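Local coordinates for protein phosphate transporter (Thermotoga maritima MSB8, PDB 6L85) that imports phosphate across the membrane in a sodium-dependent manner, as a bacterial relative of the human SLC20 carriers, at the interface of chains A and B. Coordinates in Å, arbitrary orientation; residue numbers count along the deposited sequence, not the author numbering. Chains: chain A/B, Phosphate transporter.

The interface of chains A and B. Residues chain A 50-51, 54, 286, 290; chain B 205, 208-209.
An apolar helix-to-helix patch, part of the two-fold symmetric interface that joins the two transporter copies in the deposited assembly, brings A:Phe50 against B:Phe209, with helix 199-224 of chain B lying against helices 38-56 and 286-302 of chain A. The two phenylalanines meet edge-to-face, an example of aromatic rings joining two helices without parallel stacking. A:Phe50 points an edge at its partner, its CE2 standing 3.5 Å above the B:Phe209 ring plane, over the centre, with the planes turned 77° apart. Because CG of A:Phe50 is anti to the backbone N (chi1 173°), the ring reaches out toward chain B, and A:Val54 CG2 of the same helix lies over one of its faces, toward the rim. A:Leu51 CD1 closes in at the edge of the B:Phe209 ring, 3.9 Å from CE2, while A:Val54 CG1 meets CE1 at 4.0 Å. An alanine in place of B:Phe209 would probably leave a gap beneath A:Phe50 CE2 and take from A:Leu51 and A:Val54 the ring they pack on. One turn back, B:Leu205 extends its CD2 branch to A:Leu290 CD2 at 3.8 Å, and its CD1 lies over the centre of the A:Phe286 ring. B:Ala208, with its small methyl group, probably allows the close approach of chain A, its CB 3.6 Å from A:Leu290 CD2. Though the crystal pairing may not be the biological one, the patch and its symmetry twin contribute to the packing that joins the two copies.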
ATOM      1  N   PHE A  50     -11.002  -0.044  -4.343  1.00 34.71           N
ATOM      2  CA  PHE A  50     -11.053   1.110  -3.449  1.00 36.06           C
ATOM      3  C   PHE A  50      -9.706   1.822  -3.419  1.00 31.62           C
ATOM      4  O   PHE A  50      -9.644   3.056  -3.467  1.00 35.62           O
ATOM      5  CB  PHE A  50     -11.496   0.656  -2.048  1.00 37.82           C
ATOM      6  CG  PHE A  50     -11.414   1.739  -0.991  1.00 40.01           C
ATOM      7  CD1 PHE A  50     -12.445   2.652  -0.828  1.00 34.41           C
ATOM      8  CD2 PHE A  50     -10.299   1.848  -0.178  1.00 36.02           C
ATOM      9  CE1 PHE A  50     -12.363   3.665   0.124  1.00 40.17           C
ATOM     10  CE2 PHE A  50     -10.223   2.852   0.795  1.00 38.70           C
ATOM     11  CZ  PHE A  50     -11.257   3.757   0.939  1.00 38.52           C
ATOM     12  N   LEU A  51      -8.616   1.048  -3.398  1.00 33.21           N
ATOM     13  CA  LEU A  51      -7.277   1.629  -3.335  1.00 32.59           C
ATOM     14  C   LEU A  51      -6.937   2.419  -4.603  1.00 37.11           C
ATOM     15  O   LEU A  51      -6.371   3.517  -4.522  1.00 31.80           O
ATOM     16  CB  LEU A  51      -6.255   0.516  -3.106  1.00 36.89           C
ATOM     17  CG  LEU A  51      -4.823   0.944  -2.814  1.00 45.05           C
ATOM     18  CD1 LEU A  51      -4.727   1.588  -1.421  1.00 48.27           C
ATOM     19  CD2 LEU A  51      -3.875  -0.242  -2.946  1.00 51.09           C
ATOM     20  N   VAL A  54      -8.883   5.718  -4.567  1.00 35.57           N
ATOM     21  CA  VAL A  54      -8.366   6.738  -3.646  1.00 35.28           C
ATOM     22  C   VAL A  54      -7.011   7.270  -4.111  1.00 34.68           C
ATOM     23  O   VAL A  54      -6.756   8.479  -4.080  1.00 40.64           O
ATOM     24  CB  VAL A  54      -8.269   6.170  -2.209  1.00 38.33           C
ATOM     25  CG1 VAL A  54      -7.400   7.061  -1.349  1.00 40.42           C
ATOM     26  CG2 VAL A  54      -9.640   6.042  -1.594  1.00 40.18           C
ATOM     27  N   PHE A 286     -12.941  14.639  -1.419  1.00 49.44           N
ATOM     28  CA  PHE A 286     -12.600  13.255  -1.127  1.00 54.29           C
ATOM     29  C   PHE A 286     -13.814  12.428  -0.750  1.00 48.44           C
ATOM     30  O   PHE A 286     -13.813  11.213  -0.978  1.00 48.24           O
ATOM     31  CB  PHE A 286     -11.523  13.168  -0.048  1.00 53.49           C
ATOM     32  CG  PHE A 286     -10.212  12.719  -0.610  1.00 60.61           C
ATOM     33  CD1 PHE A 286     -10.023  11.388  -0.977  1.00 59.08           C
ATOM     34  CD2 PHE A 286      -9.216  13.635  -0.891  1.00 62.82           C
ATOM     35  CE1 PHE A 286      -8.826  10.972  -1.549  1.00 60.72           C
ATOM     36  CE2 PHE A 286      -8.015  13.235  -1.462  1.00 66.91           C
ATOM     37  CZ  PHE A 286      -7.820  11.902  -1.796  1.00 66.24           C
ATOM     38  N   LEU A 290     -14.436   8.575  -2.014  1.00 40.21           N
ATOM     39  CA  LEU A 290     -14.689   7.516  -1.036  1.00 38.78           C
ATOM     40  C   LEU A 290     -16.042   6.873  -1.260  1.00 38.70           C
ATOM     41  O   LEU A 290     -16.161   5.647  -1.198  1.00 37.39           O
ATOM     42  CB  LEU A 290     -14.606   8.064   0.389  1.00 41.44           C
ATOM     43  CG  LEU A 290     -13.225   8.620   0.695  1.00 39.30           C
ATOM     44  CD1 LEU A 290     -13.207   9.366   2.015  1.00 41.23           C
ATOM     45  CD2 LEU A 290     -12.223   7.489   0.659  1.00 38.71           C
TER
ATOM     46  N   LEU B 205     -10.302   9.756   5.575  1.00 39.68           N
ATOM     47  CA  LEU B 205      -9.629   8.684   4.845  1.00 41.87           C
ATOM     48  C   LEU B 205      -9.327   7.497   5.759  1.00 37.43           C
ATOM     49  O   LEU B 205      -9.474   6.332   5.348  1.00 36.50           O
ATOM     50  CB  LEU B 205      -8.351   9.229   4.192  1.00 38.34           C
ATOM     51  CG  LEU B 205      -8.654   9.987   2.891  1.00 45.87           C
ATOM     52  CD1 LEU B 205      -7.521  10.916   2.481  1.00 49.95           C
ATOM     53  CD2 LEU B 205      -8.930   8.976   1.793  1.00 50.09           C
ATOM     54  N   ALA B 208     -12.603   5.581   6.108  1.00 37.37           N
ATOM     55  CA  ALA B 208     -13.039   4.807   4.941  1.00 37.91           C
ATOM     56  C   ALA B 208     -12.184   3.550   4.766  1.00 34.93           C
ATOM     57  O   ALA B 208     -12.707   2.457   4.485  1.00 39.84           O
ATOM     58  CB  ALA B 208     -13.016   5.678   3.684  1.00 37.31           C
ATOM     59  N   PHE B 209     -10.862   3.684   4.927  1.00 34.10           N
ATOM     60  CA  PHE B 209      -9.994   2.510   4.870  1.00 36.91           C
ATOM     61  C   PHE B 209     -10.372   1.489   5.941  1.00 38.17           C
ATOM     62  O   PHE B 209     -10.330   0.272   5.697  1.00 34.71           O
ATOM     63  CB  PHE B 209      -8.536   2.934   5.030  1.00 37.64           C
ATOM     64  CG  PHE B 209      -7.861   3.283   3.733  1.00 40.31           C
ATOM     65  CD1 PHE B 209      -8.045   4.527   3.150  1.00 38.95           C
ATOM     66  CD2 PHE B 209      -7.056   2.365   3.094  1.00 40.23           C
ATOM     67  CE1 PHE B 209      -7.427   4.849   1.948  1.00 39.36           C
ATOM     68  CE2 PHE B 209      -6.439   2.683   1.892  1.00 44.49           C
ATOM     69  CZ  PHE B 209      -6.623   3.925   1.324  1.00 38.87           C
TER